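PDB 7D6V: succinate dehydrogenase subunit A from Mycolicibacterium smegmatis, which probably catalyses oxidation of succinate to fumarate at its bound FAD and passes the electrons on toward quinone through the other subunits. Local coordinates for residues N82-A87 and R606-G611; R97-E102 and G114-R119; I241-I246 and L544-C549; A19-V24 and Q146-L151. All blocks are in the same frame, centred on the assembly; numbering follows the deposited sequence.

Interaction 1: residues N82-A87 and R606-G611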
loop_
_atom_site.group_PDB
_atom_site.type_symbol
_atom_site.label_atom_id
_atom_site.label_comp_id
_atom_site.label_asym_id
_atom_site.label_seq_id
_atom_site.Cartn_x
_atom_site.Cartn_y
_atom_site.Cartn_z
ATOM N N ASN A 82 -4.405 -26.042 -20.596
ATOM C CA ASN A 82 -3.552 -25.969 -19.417
ATOM C C ASN A 82 -2.571 -27.131 -19.374
ATOM O O ASN A 82 -2.810 -28.201 -19.938
ATOM C CB ASN A 82 -4.411 -26.010 -18.155
ATOM C CG ASN A 82 -5.487 -24.956 -18.142
ATOM O OD1 ASN A 82 -6.613 -25.206 -18.558
ATOM N ND2 ASN A 82 -5.168 -23.792 -17.607
ATOM N N ASN A 83 -1.453 -26.912 -18.687
ATOM C CA ASN A 83 -0.640 -28.023 -18.210
ATOM C C ASN A 83 -1.402 -28.703 -17.082
ATOM O O ASN A 83 -1.542 -28.144 -15.992
ATOM C CB ASN A 83 0.725 -27.532 -17.738
ATOM C CG ASN A 83 1.759 -28.640 -17.692
ATOM O OD1 ASN A 83 1.449 -29.781 -17.361
ATOM N ND2 ASN A 83 2.995 -28.306 -18.028
ATOM N N TRP A 84 -1.913 -29.904 -17.351
ATOM C CA TRP A 84 -2.803 -30.561 -16.403
ATOM C C TRP A 84 -2.084 -30.935 -15.115
ATOM O O TRP A 84 -2.689 -30.900 -14.039
ATOM C CB TRP A 84 -3.418 -31.797 -17.047
ATOM C CG TRP A 84 -2.401 -32.750 -17.562
ATOM C CD1 TRP A 84 -1.845 -32.759 -18.805
ATOM C CD2 TRP A 84 -1.816 -33.846 -16.852
ATOM N NE1 TRP A 84 -0.954 -33.796 -18.915
ATOM C CE2 TRP A 84 -0.917 -34.477 -17.728
ATOM C CE3 TRP A 84 -1.965 -34.352 -15.558
ATOM C CZ2 TRP A 84 -0.169 -35.587 -17.354
ATOM C CZ3 TRP A 84 -1.223 -35.453 -15.190
ATOM C CH2 TRP A 84 -0.337 -36.059 -16.083
ATOM N N ARG A 85 -0.805 -31.303 -15.202
ATOM C CA ARG A 85 -0.043 -31.606 -13.999
ATOM C C ARG A 85 0.092 -30.377 -13.113
ATOM O O ARG A 85 -0.091 -30.459 -11.893
ATOM C CB ARG A 85 1.327 -32.159 -14.379
ATOM C CG ARG A 85 2.164 -32.630 -13.207
ATOM C CD ARG A 85 1.429 -33.617 -12.326
ATOM N NE ARG A 85 2.318 -34.157 -11.304
ATOM C CZ ARG A 85 1.916 -34.653 -10.140
ATOM N NH1 ARG A 85 2.805 -35.117 -9.277
ATOM N NH2 ARG A 85 0.629 -34.681 -9.837
ATOM N N MET A 86 0.385 -29.222 -13.712
ATOM C CA MET A 86 0.505 -27.996 -12.933
ATOM C C MET A 86 -0.827 -27.602 -12.314
ATOM O O MET A 86 -0.877 -27.179 -11.155
ATOM C CB MET A 86 1.045 -26.868 -13.808
ATOM C CG MET A 86 2.550 -26.886 -13.970
ATOM S SD MET A 86 3.141 -25.649 -15.134
ATOM C CE MET A 86 3.223 -24.211 -14.074
ATOM N N ALA A 87 -1.917 -27.740 -13.070
ATOM C CA ALA A 87 -3.234 -27.395 -12.547
ATOM C C ALA A 87 -3.622 -28.302 -11.388
ATOM O O ALA A 87 -4.093 -27.830 -10.347
ATOM C CB ALA A 87 -4.272 -27.468 -13.665
ATOM N N ARG A 606 -4.553 -38.799 -16.974
ATOM C CA ARG A 606 -4.481 -40.239 -16.763
ATOM C C ARG A 606 -5.763 -40.827 -16.139
ATOM O O ARG A 606 -6.520 -41.471 -16.877
ATOM C CB ARG A 606 -3.196 -40.522 -15.972
ATOM C CG ARG A 606 -2.809 -39.377 -15.027
ATOM C CD ARG A 606 -2.050 -39.874 -13.807
ATOM N NE ARG A 606 -1.512 -38.773 -13.017
ATOM C CZ ARG A 606 -2.197 -38.132 -12.077
ATOM N NH1 ARG A 606 -1.639 -37.137 -11.406
ATOM N NH2 ARG A 606 -3.443 -38.488 -11.803
ATOM N N PRO A 607 -6.078 -40.655 -14.849
ATOM C CA PRO A 607 -7.493 -40.648 -14.431
ATOM C C PRO A 607 -8.110 -39.270 -14.228
ATOM O O PRO A 607 -9.207 -39.203 -13.665
ATOM C CB PRO A 607 -7.437 -41.397 -13.095
ATOM C CG PRO A 607 -6.181 -40.989 -12.543
ATOM C CD PRO A 607 -5.271 -41.151 -13.712
ATOM N N ASP A 608 -7.449 -38.184 -14.628
ATOM C CA ASP A 608 -8.080 -36.878 -14.484
ATOM C C ASP A 608 -9.075 -36.702 -15.623
ATOM O O ASP A 608 -9.097 -35.682 -16.312
ATOM C CB ASP A 608 -7.038 -35.759 -14.481
ATOM C CG ASP A 608 -6.154 -35.782 -13.255
ATOM O OD1 ASP A 608 -6.679 -35.983 -12.143
ATOM O OD2 ASP A 608 -4.930 -35.591 -13.406
ATOM N N LEU A 609 -9.925 -37.707 -15.781
ATOM C CA LEU A 609 -11.027 -37.812 -16.723
ATOM C C LEU A 609 -12.285 -38.126 -15.933
ATOM O O LEU A 609 -12.991 -39.108 -16.166
ATOM C CB LEU A 609 -10.732 -38.862 -17.786
ATOM C CG LEU A 609 -9.495 -38.629 -18.662
ATOM C CD1 LEU A 609 -9.167 -39.884 -19.451
ATOM C CD2 LEU A 609 -9.695 -37.453 -19.599
ATOM N N LEU A 610 -12.519 -37.278 -14.930
ATOM C CA LEU A 610 -13.294 -37.584 -13.735
ATOM C C LEU A 610 -14.630 -38.268 -14.002
ATOM O O LEU A 610 -14.869 -39.394 -13.550
ATOM C CB LEU A 610 -13.509 -36.270 -12.977
ATOM C CG LEU A 610 -12.252 -35.398 -12.892
ATOM C CD1 LEU A 610 -12.584 -33.965 -12.516
ATOM C CD2 LEU A 610 -11.257 -35.985 -11.907
ATOM N N GLY A 611 -15.511 -37.605 -14.737
ATOM C CA GLY A 611 -16.896 -38.028 -14.818
ATOM C C GLY A 611 -17.793 -36.834 -14.584
ATOM O O GLY A 611 -18.875 -36.727 -15.167
#
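The guanidinium of Arg606 turns one face to CZ3 of the Trp84 ring, while Arg85 NH2 and Pro607 CG lie at its edge, in its plane. Ring and guanidinium are almost perpendicular, 86° apart, and Trp84 CZ3 stands 4.0 Å from Arg606 NE. One face of the indole is overlain, toward its rim, by CB of the next residue, Arg85. Asp608 approaches the same six-membered ring obliquely, OD2 lying 3.9 Å from Trp84 CE3. A chi1 of 56°, with Trp84 CG between the backbone N and the carbonyl carbon, places the indole so that its CE3-CZ3 side meets Arg606 and Asp608. Asp608 OD2 also pairs, by charge alone and at a long distance, with Arg606 NH2. The two arginines come close, Arg85 NH2 to Arg606 NH1 being 3.7 Å, but both are salt-bridged to Glu88, one to each carboxylate oxygen, which probably offsets their mutual charge. Arg85 NH1 has a second acidic partner, Asp399. Asn83 is the N-cap residue of helix 84-102. The contact thus lays the loop between strand 594-597 and helix 615-618 against the first turn of that helix, with Phe71 of helix 67-76 touching both Ala87 and Asp608.

Interaction 2: residues R97-E102 and G114-R119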
loop_
_atom_site.group_PDB
_atom_site.type_symbol
_atom_site.label_atom_id
_atom_site.label_comp_id
_atom_site.label_asym_id
_atom_site.label_seq_id
_atom_site.Cartn_x
_atom_site.Cartn_y
_atom_site.Cartn_z
ATOM N N ARG A 97 -0.438 -23.749 1.371
ATOM C CA ARG A 97 0.338 -22.516 1.293
ATOM C C ARG A 97 -0.398 -21.360 1.954
ATOM O O ARG A 97 0.210 -20.553 2.666
ATOM C CB ARG A 97 0.661 -22.196 -0.165
ATOM C CG ARG A 97 1.227 -23.372 -0.948
ATOM C CD ARG A 97 2.706 -23.601 -0.660
ATOM N NE ARG A 97 2.924 -24.356 0.570
ATOM C CZ ARG A 97 2.847 -25.679 0.665
ATOM N NH1 ARG A 97 2.557 -26.407 -0.401
ATOM N NH2 ARG A 97 3.061 -26.275 1.826
ATOM N N VAL A 98 -1.713 -21.279 1.753
ATOM C CA VAL A 98 -2.497 -20.233 2.400
ATOM C C VAL A 98 -2.492 -20.420 3.911
ATOM O O VAL A 98 -2.386 -19.452 4.670
ATOM C CB VAL A 98 -3.927 -20.209 1.833
ATOM C CG1 VAL A 98 -4.727 -19.086 2.463
ATOM C CG2 VAL A 98 -3.889 -20.053 0.327
ATOM N N TRP A 99 -2.606 -21.667 4.373
ATOM C CA TRP A 99 -2.586 -21.918 5.811
ATOM C C TRP A 99 -1.243 -21.550 6.424
ATOM O O TRP A 99 -1.191 -20.983 7.519
ATOM C CB TRP A 99 -2.918 -23.377 6.102
ATOM C CG TRP A 99 -4.372 -23.649 6.103
ATOM C CD1 TRP A 99 -5.361 -22.796 6.482
ATOM C CD2 TRP A 99 -5.014 -24.860 5.703
ATOM N NE1 TRP A 99 -6.584 -23.400 6.344
ATOM C CE2 TRP A 99 -6.398 -24.670 5.866
ATOM C CE3 TRP A 99 -4.554 -26.088 5.226
ATOM C CZ2 TRP A 99 -7.324 -25.659 5.568
ATOM C CZ3 TRP A 99 -5.476 -27.067 4.929
ATOM C CH2 TRP A 99 -6.845 -26.848 5.101
ATOM N N GLU A 100 -0.143 -21.873 5.745
ATOM C CA GLU A 100 1.161 -21.522 6.289
ATOM C C GLU A 100 1.472 -20.041 6.135
ATOM O O GLU A 100 2.393 -19.551 6.792
ATOM C CB GLU A 100 2.263 -22.365 5.644
ATOM C CG GLU A 100 2.585 -22.021 4.213
ATOM C CD GLU A 100 3.443 -23.076 3.547
ATOM O OE1 GLU A 100 3.578 -24.179 4.116
ATOM O OE2 GLU A 100 3.985 -22.802 2.457
ATOM N N LEU A 101 0.732 -19.322 5.288
ATOM C CA LEU A 101 0.885 -17.871 5.236
ATOM C C LEU A 101 0.561 -17.222 6.575
ATOM O O LEU A 101 1.232 -16.271 6.988
ATOM C CB LEU A 101 -0.003 -17.273 4.146
ATOM C CG LEU A 101 0.632 -16.958 2.797
ATOM C CD1 LEU A 101 -0.410 -16.371 1.870
ATOM C CD2 LEU A 101 1.798 -16.006 2.968
ATOM N N GLU A 102 -0.470 -17.709 7.265
ATOM C CA GLU A 102 -0.860 -17.083 8.521
ATOM C C GLU A 102 -0.062 -17.588 9.714
ATOM O O GLU A 102 -0.170 -17.007 10.798
ATOM C CB GLU A 102 -2.357 -17.269 8.772
ATOM C CG GLU A 102 -2.817 -18.693 8.917
ATOM C CD GLU A 102 -4.286 -18.780 9.262
ATOM O OE1 GLU A 102 -4.872 -17.735 9.603
ATOM O OE2 GLU A 102 -4.855 -19.890 9.194
ATOM N N GLY A 114 -14.105 -18.592 13.143
ATOM C CA GLY A 114 -12.725 -18.208 13.335
ATOM C C GLY A 114 -11.771 -18.711 12.281
ATOM O O GLY A 114 -10.562 -18.746 12.530
ATOM N N LYS A 115 -12.271 -19.109 11.117
ATOM C CA LYS A 115 -11.442 -19.567 10.018
ATOM C C LYS A 115 -11.225 -18.429 9.027
ATOM O O LYS A 115 -11.693 -17.307 9.214
ATOM C CB LYS A 115 -12.078 -20.777 9.335
ATOM C CG LYS A 115 -12.492 -21.876 10.282
ATOM C CD LYS A 115 -12.802 -23.151 9.531
ATOM C CE LYS A 115 -13.183 -24.264 10.485
ATOM N NZ LYS A 115 -12.945 -25.608 9.900
ATOM N N ILE A 116 -10.501 -18.726 7.956
ATOM C CA ILE A 116 -10.232 -17.737 6.920
ATOM C C ILE A 116 -11.470 -17.580 6.048
ATOM O O ILE A 116 -12.061 -18.569 5.601
ATOM C CB ILE A 116 -9.006 -18.142 6.086
ATOM C CG1 ILE A 116 -7.751 -18.156 6.957
ATOM C CG2 ILE A 116 -8.815 -17.192 4.929
ATOM C CD1 ILE A 116 -6.495 -18.519 6.208
ATOM N N SER A 117 -11.871 -16.334 5.812
ATOM C CA SER A 117 -13.046 -16.046 5.003
ATOM C C SER A 117 -12.732 -16.206 3.521
ATOM O O SER A 117 -11.642 -15.860 3.059
ATOM C CB SER A 117 -13.543 -14.629 5.287
ATOM O OG SER A 117 -14.802 -14.399 4.686
ATOM N N GLN A 118 -13.701 -16.732 2.774
ATOM C CA GLN A 118 -13.554 -16.988 1.347
ATOM C C GLN A 118 -14.715 -16.355 0.595
ATOM O O GLN A 118 -15.872 -16.507 0.995
ATOM C CB GLN A 118 -13.495 -18.491 1.062
ATOM C CG GLN A 118 -12.289 -19.185 1.666
ATOM C CD GLN A 118 -12.313 -20.683 1.466
ATOM O OE1 GLN A 118 -13.242 -21.360 1.893
ATOM N NE2 GLN A 118 -11.287 -21.209 0.815
ATOM N N ARG A 119 -14.406 -15.649 -0.489
ATOM C CA ARG A 119 -15.413 -15.016 -1.328
ATOM C C ARG A 119 -15.659 -15.825 -2.594
ATOM O O ARG A 119 -14.871 -16.690 -2.977
ATOM C CB ARG A 119 -15.000 -13.593 -1.711
ATOM C CG ARG A 119 -15.201 -12.569 -0.622
ATOM C CD ARG A 119 -14.890 -11.173 -1.125
ATOM N NE ARG A 119 -13.509 -11.055 -1.582
ATOM C CZ ARG A 119 -12.934 -9.910 -1.928
ATOM N NH1 ARG A 119 -13.616 -8.778 -1.862
ATOM N NH2 ARG A 119 -11.672 -9.897 -2.333
#
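Ile116 is the residue of 114-119 that reaches helix 84-102, meeting Val98, Trp99 and Glu102 on its last turns. The chain comes to it through Gly114, whose backbone is hydrogen-bonded to the iron-sulfur subunit, and through Lys115, which packs on Arg130 of that subunit. The side chain of Ile116 sets out toward the helix. CG1 is anti to the carbonyl carbon (chi1 -64°) and CD1 continues the chain fully extended, which brings this terminal methyl to the front. It lies 4.2 Å from Val98 CG1 and 4.4 Å from Trp99 CD1, the latter an oblique approach to the indole. Glu102 comes from the opposite direction, with its chain extended beyond CG, and sets its carboxylate against the methyl, OE2 being 3.7 Å from Ile116 CD1. This is the closest approach between the two segments, so the buried methyl packs against a polar group as well as against apolar ones. No hydrogen bond crosses here; the acidic group has a weak, long ion pair with Arg110 through OE1. Beyond Ile116 the chain continues into strand 118-119, where Arg119 pairs its backbone with strand 129-130, and Ala130 of that neighbouring strand touches both Val98 and Ile116. Through one buried isoleucine, the segment leading into the edge strand 118-119 of a small three-stranded antiparallel sheet packs on helix 84-102 of the FAD-binding domain, next to the iron-sulfur subunit.

Interaction 3: residues I241-I246 and L544-C549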
loop_
_atom_site.group_PDB
_atom_site.type_symbol
_atom_site.label_atom_id
_atom_site.label_comp_id
_atom_site.label_asym_id
_atom_site.label_seq_id
_atom_site.Cartn_x
_atom_site.Cartn_y
_atom_site.Cartn_z
ATOM N N ILE A 241 6.529 -20.545 -24.033
ATOM C CA ILE A 241 5.308 -21.152 -24.542
ATOM C C ILE A 241 4.151 -20.188 -24.335
ATOM O O ILE A 241 4.177 -19.328 -23.454
ATOM C CB ILE A 241 4.988 -22.503 -23.869
ATOM C CG1 ILE A 241 4.915 -22.345 -22.351
ATOM C CG2 ILE A 241 6.021 -23.535 -24.228
ATOM C CD1 ILE A 241 4.235 -23.497 -21.661
ATOM N N ASN A 242 3.124 -20.349 -25.170
ATOM C CA ASN A 242 1.846 -19.653 -25.020
ATOM C C ASN A 242 2.010 -18.138 -24.986
ATOM O O ASN A 242 1.266 -17.443 -24.293
ATOM C CB ASN A 242 1.105 -20.128 -23.768
ATOM C CG ASN A 242 0.725 -21.584 -23.839
ATOM O OD1 ASN A 242 0.733 -22.188 -24.909
ATOM N ND2 ASN A 242 0.392 -22.162 -22.696
ATOM N N MET A 243 2.969 -17.606 -25.743
ATOM C CA MET A 243 3.214 -16.171 -25.710
ATOM C C MET A 243 2.132 -15.373 -26.422
ATOM O O MET A 243 2.078 -14.151 -26.253
ATOM C CB MET A 243 4.579 -15.856 -26.318
ATOM C CG MET A 243 5.748 -16.185 -25.407
ATOM S SD MET A 243 5.419 -15.831 -23.671
ATOM C CE MET A 243 5.805 -14.089 -23.591
ATOM N N GLU A 244 1.273 -16.025 -27.201
ATOM C CA GLU A 244 0.159 -15.362 -27.861
ATOM C C GLU A 244 -1.058 -15.213 -26.963
ATOM O O GLU A 244 -2.060 -14.636 -27.394
ATOM C CB GLU A 244 -0.235 -16.130 -29.125
ATOM C CG GLU A 244 -0.842 -17.496 -28.862
ATOM C CD GLU A 244 0.198 -18.592 -28.724
ATOM O OE1 GLU A 244 1.242 -18.360 -28.085
ATOM O OE2 GLU A 244 -0.031 -19.696 -29.256
ATOM N N PHE A 245 -1.000 -15.714 -25.736
ATOM C CA PHE A 245 -2.138 -15.701 -24.826
ATOM C C PHE A 245 -1.910 -14.606 -23.794
ATOM O O PHE A 245 -1.181 -14.792 -22.818
ATOM C CB PHE A 245 -2.322 -17.069 -24.184
ATOM C CG PHE A 245 -2.827 -18.102 -25.137
ATOM C CD1 PHE A 245 -1.997 -19.102 -25.596
ATOM C CD2 PHE A 245 -4.130 -18.059 -25.588
ATOM C CE1 PHE A 245 -2.457 -20.040 -26.483
ATOM C CE2 PHE A 245 -4.597 -18.999 -26.472
ATOM C CZ PHE A 245 -3.762 -19.991 -26.919
ATOM N N ILE A 246 -2.543 -13.462 -24.019
ATOM C CA ILE A 246 -2.435 -12.299 -23.151
ATOM C C ILE A 246 -3.840 -11.893 -22.746
ATOM O O ILE A 246 -4.736 -11.813 -23.592
ATOM C CB ILE A 246 -1.704 -11.137 -23.849
ATOM C CG1 ILE A 246 -0.234 -11.489 -24.061
ATOM C CG2 ILE A 246 -1.837 -9.860 -23.045
ATOM C CD1 ILE A 246 0.516 -10.475 -24.872
ATOM N N LEU A 544 11.826 -5.675 -26.988
ATOM C CA LEU A 544 11.785 -5.990 -28.413
ATOM C C LEU A 544 11.768 -7.495 -28.651
ATOM O O LEU A 544 11.009 -7.987 -29.498
ATOM C CB LEU A 544 12.974 -5.350 -29.126
ATOM C CG LEU A 544 12.936 -3.832 -29.319
ATOM C CD1 LEU A 544 14.291 -3.314 -29.768
ATOM C CD2 LEU A 544 11.858 -3.441 -30.310
ATOM N N LEU A 545 12.592 -8.242 -27.913
ATOM C CA LEU A 545 12.611 -9.694 -28.074
ATOM C C LEU A 545 11.258 -10.307 -27.718
ATOM O O LEU A 545 10.723 -11.150 -28.454
ATOM C CB LEU A 545 13.724 -10.291 -27.214
ATOM C CG LEU A 545 14.093 -11.752 -27.449
ATOM C CD1 LEU A 545 14.549 -11.945 -28.871
ATOM C CD2 LEU A 545 15.171 -12.192 -26.480
ATOM N N VAL A 546 10.676 -9.871 -26.599
ATOM C CA VAL A 546 9.394 -10.423 -26.172
ATOM C C VAL A 546 8.292 -10.049 -27.156
ATOM O O VAL A 546 7.401 -10.857 -27.444
ATOM C CB VAL A 546 9.070 -9.961 -24.740
ATOM C CG1 VAL A 546 7.632 -10.274 -24.387
ATOM C CG2 VAL A 546 10.011 -10.628 -23.754
ATOM N N SER A 547 8.332 -8.825 -27.691
ATOM C CA SER A 547 7.336 -8.417 -28.674
ATOM C C SER A 547 7.426 -9.257 -29.939
ATOM O O SER A 547 6.399 -9.656 -30.500
ATOM C CB SER A 547 7.500 -6.935 -29.001
ATOM O OG SER A 547 7.500 -6.155 -27.822
ATOM N N GLU A 548 8.646 -9.534 -30.407
ATOM C CA GLU A 548 8.795 -10.401 -31.572
ATOM C C GLU A 548 8.220 -11.786 -31.303
ATOM O O GLU A 548 7.520 -12.354 -32.154
ATOM C CB GLU A 548 10.267 -10.500 -31.972
ATOM C CG GLU A 548 10.497 -11.036 -33.375
ATOM C CD GLU A 548 11.967 -11.234 -33.691
ATOM O OE1 GLU A 548 12.280 -11.985 -34.640
ATOM O OE2 GLU A 548 12.816 -10.637 -32.994
ATOM N N CYS A 549 8.494 -12.338 -30.118
ATOM C CA CYS A 549 7.959 -13.655 -29.780
ATOM C C CYS A 549 6.434 -13.650 -29.781
ATOM O O CYS A 549 5.795 -14.550 -30.343
ATOM C CB CYS A 549 8.492 -14.102 -28.419
ATOM S SG CYS A 549 10.107 -14.883 -28.470
#
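Met243 carries this contact from the 241-246 side, and Cys549 and Val546, one helical turn apart on helix 532-556, receive it. Of these it is Met243 that has the largest area buried. It sits inside the type I beta turn from Asn242 to Phe245, closed by a 3.2 Å hydrogen bond from Phe245 N to Asn242 O, and its side chain sets out toward the helix. The thioether does not run out straight: chi2 of -38° and chi3 of -84° fold it, and the methyl ends beside the valine, with Met243 CE 4.3 Å from Val546 CG1. The base of the same side chain lies near Cys549. Met243 CB is 4.4 Å from Cys549 O, and Met243 CG is 4.6 Å from Cys549 CB, a loose approach on both counts. His230 of helix 230-236 touches both Met243 and Val546, and Leu234 of that helix packs on Cys549, so helix 230-236 packs against both sides of the contact. Nearby, the turn is tied by charge to the region just after helix 532-556 through a salt bridge between Glu244 and Arg557. Thus a connection between strands 240-241 and 246-253 of the FAD-binding region meets a helix of the C-terminal family region. With no hydrogen bond or ion pair crossing between the two segments, their direct attraction probably rests mainly on dispersion and on the exclusion of water from buried, mostly apolar surfaces.

Interaction 4: residues A19-V24 and Q146-L151; sequences AGLRAV and QKIVSL
Two regular helices pass here with Leu21 CA and Ile148 CA 7.7 Å apart, and in each the backbone is bonded in the usual i to i-4 manner, as in Val24 N to Gly20 O at 2.9 Å. Ile148 is the projecting side chain, reaching between Leu21 and Val24, which lie three residues apart on one side of helix 18-30. Its CD1 meets Val24 CG1 at 3.6 Å, the two side chains crossing at about a right angle. The branch that does this on the valine is the one anti to the backbone N (chi1 173°). On the isoleucine, CG1 is anti to the carbonyl carbon, and a chi2 of -80° bends CD1 toward Val24. Leu21 takes the other flank: its CD2 is 4.3 Å from Ile148 CG1, and its carbonyl O is 4.2 Å from Ile148 CD1. Helix 18-30 is the first helix of the Rossmann-type nucleotide-binding unit, following strand 11-14 and a sequence consistent with the GxGxxG motif that includes Gly20; Ala19 lines the FAD pocket, its N weakly hydrogen-bonded to a phosphate oxygen. Val24 also rests on Val34 and Val36 of strand 34-37, which puts it between the parallel sheet and helix 136-159. Elsewhere around helix 136-159, Gln146 is hydrogen-bonded to Arg143 of the iron-sulfur subunit, and Val149 packs on Ala112 of that chain.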
loop_
_atom_site.group_PDB
_atom_site.type_symbol
_atom_site.label_atom_id
_atom_site.label_comp_id
_atom_site.label_asym_id
_atom_site.label_seq_id
_atom_site.Cartn_x
_atom_site.Cartn_y
_atom_site.Cartn_z
ATOM N N ALA A 19 6.096 -15.196 -5.710
ATOM C CA ALA A 19 6.830 -16.375 -6.154
ATOM C C ALA A 19 8.278 -16.329 -5.687
ATOM O O ALA A 19 8.797 -17.305 -5.133
ATOM C CB ALA A 19 6.755 -16.491 -7.674
ATOM N N GLY A 20 8.937 -15.186 -5.881
ATOM C CA GLY A 20 10.337 -15.081 -5.512
ATOM C C GLY A 20 10.563 -15.212 -4.020
ATOM O O GLY A 20 11.472 -15.919 -3.583
ATOM N N LEU A 21 9.737 -14.541 -3.216
ATOM C CA LEU A 21 9.917 -14.614 -1.771
ATOM C C LEU A 21 9.603 -16.006 -1.238
ATOM O O LEU A 21 10.301 -16.503 -0.344
ATOM C CB LEU A 21 9.063 -13.552 -1.084
ATOM C CG LEU A 21 9.526 -12.119 -1.356
ATOM C CD1 LEU A 21 8.789 -11.123 -0.488
ATOM C CD2 LEU A 21 11.022 -12.000 -1.150
ATOM N N ARG A 22 8.571 -16.663 -1.776
ATOM C CA ARG A 22 8.280 -18.027 -1.350
ATOM C C ARG A 22 9.424 -18.968 -1.711
ATOM O O ARG A 22 9.794 -19.846 -0.918
ATOM C CB ARG A 22 6.966 -18.498 -1.974
ATOM C CG ARG A 22 6.348 -19.704 -1.294
ATOM C CD ARG A 22 6.313 -19.521 0.207
ATOM N NE ARG A 22 5.936 -20.745 0.906
ATOM C CZ ARG A 22 6.798 -21.655 1.339
ATOM N NH1 ARG A 22 6.361 -22.735 1.966
ATOM N NH2 ARG A 22 8.096 -21.490 1.144
ATOM N N ALA A 23 10.010 -18.786 -2.899
ATOM C CA ALA A 23 11.160 -19.592 -3.292
ATOM C C ALA A 23 12.346 -19.357 -2.368
ATOM O O ALA A 23 13.066 -20.298 -2.019
ATOM C CB ALA A 23 11.545 -19.288 -4.739
ATOM N N VAL A 24 12.576 -18.103 -1.978
ATOM C CA VAL A 24 13.679 -17.792 -1.071
ATOM C C VAL A 24 13.475 -18.481 0.270
ATOM O O VAL A 24 14.406 -19.072 0.836
ATOM C CB VAL A 24 13.823 -16.271 -0.905
ATOM C CG1 VAL A 24 14.855 -15.952 0.156
ATOM C CG2 VAL A 24 14.201 -15.646 -2.222
ATOM N N GLN A 146 8.199 -9.987 5.807
ATOM C CA GLN A 146 8.430 -10.066 7.243
ATOM C C GLN A 146 8.900 -11.452 7.661
ATOM O O GLN A 146 9.662 -11.580 8.624
ATOM C CB GLN A 146 7.163 -9.666 7.991
ATOM C CG GLN A 146 6.868 -8.183 7.898
ATOM C CD GLN A 146 5.436 -7.847 8.234
ATOM O OE1 GLN A 146 4.607 -8.734 8.419
ATOM N NE2 GLN A 146 5.135 -6.561 8.307
ATOM N N LYS A 147 8.479 -12.497 6.947
ATOM C CA LYS A 147 9.012 -13.830 7.207
ATOM C C LYS A 147 10.493 -13.906 6.856
ATOM O O LYS A 147 11.276 -14.542 7.572
ATOM C CB LYS A 147 8.208 -14.869 6.429
ATOM C CG LYS A 147 8.726 -16.285 6.551
ATOM C CD LYS A 147 8.676 -16.771 7.982
ATOM C CE LYS A 147 9.135 -18.211 8.078
ATOM N NZ LYS A 147 9.273 -18.657 9.485
ATOM N N ILE A 148 10.896 -13.259 5.760
ATOM C CA ILE A 148 12.318 -13.176 5.425
ATOM C C ILE A 148 13.087 -12.472 6.536
ATOM O O ILE A 148 14.174 -12.910 6.943
ATOM C CB ILE A 148 12.512 -12.459 4.075
ATOM C CG1 ILE A 148 11.797 -13.202 2.949
ATOM C CG2 ILE A 148 13.993 -12.295 3.764
ATOM C CD1 ILE A 148 12.550 -14.385 2.431
ATOM N N VAL A 149 12.540 -11.362 7.034
ATOM C CA VAL A 149 13.218 -10.614 8.092
ATOM C C VAL A 149 13.326 -11.456 9.360
ATOM O O VAL A 149 14.350 -11.433 10.053
ATOM C CB VAL A 149 12.497 -9.279 8.347
ATOM C CG1 VAL A 149 13.010 -8.629 9.616
ATOM C CG2 VAL A 149 12.687 -8.353 7.165
ATOM N N SER A 150 12.279 -12.218 9.675
ATOM C CA SER A 150 12.325 -13.123 10.818
ATOM C C SER A 150 13.411 -14.181 10.647
ATOM O O SER A 150 14.142 -14.499 11.596
ATOM C CB SER A 150 10.962 -13.784 11.003
ATOM O OG SER A 150 10.969 -14.693 12.086
ATOM N N LEU A 151 13.521 -14.743 9.444
ATOM C CA LEU A 151 14.530 -15.766 9.201
ATOM C C LEU A 151 15.934 -15.203 9.364
ATOM O O LEU A 151 16.814 -15.859 9.933
ATOM C CB LEU A 151 14.340 -16.365 7.809
ATOM C CG LEU A 151 13.124 -17.282 7.665
ATOM C CD1 LEU A 151 12.921 -17.694 6.220
ATOM C CD2 LEU A 151 13.266 -18.498 8.551
#

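How the interactions relate
From the N terminus, interaction 4 opens first at 19-24, and interaction 1 opens at 82-87 before it has closed. Interaction 2 then closes a short loop between 97-102 and 114-119, nested inside both. When 146-151 closes interaction 4, that long loop has crossed the one begun by interaction 1. Interaction 3, from 241-246 to 544-549, follows in series after interactions 2 and 4 and lies within interaction 1, which closes last at 606-611. Interactions 1 and 2 use the two ends of helix 84-102; a salt bridge between Arg22 and Glu100 joins interactions 2 and 4. Interactions 1 and 3 connect the FAD-binding part to C-terminal elements.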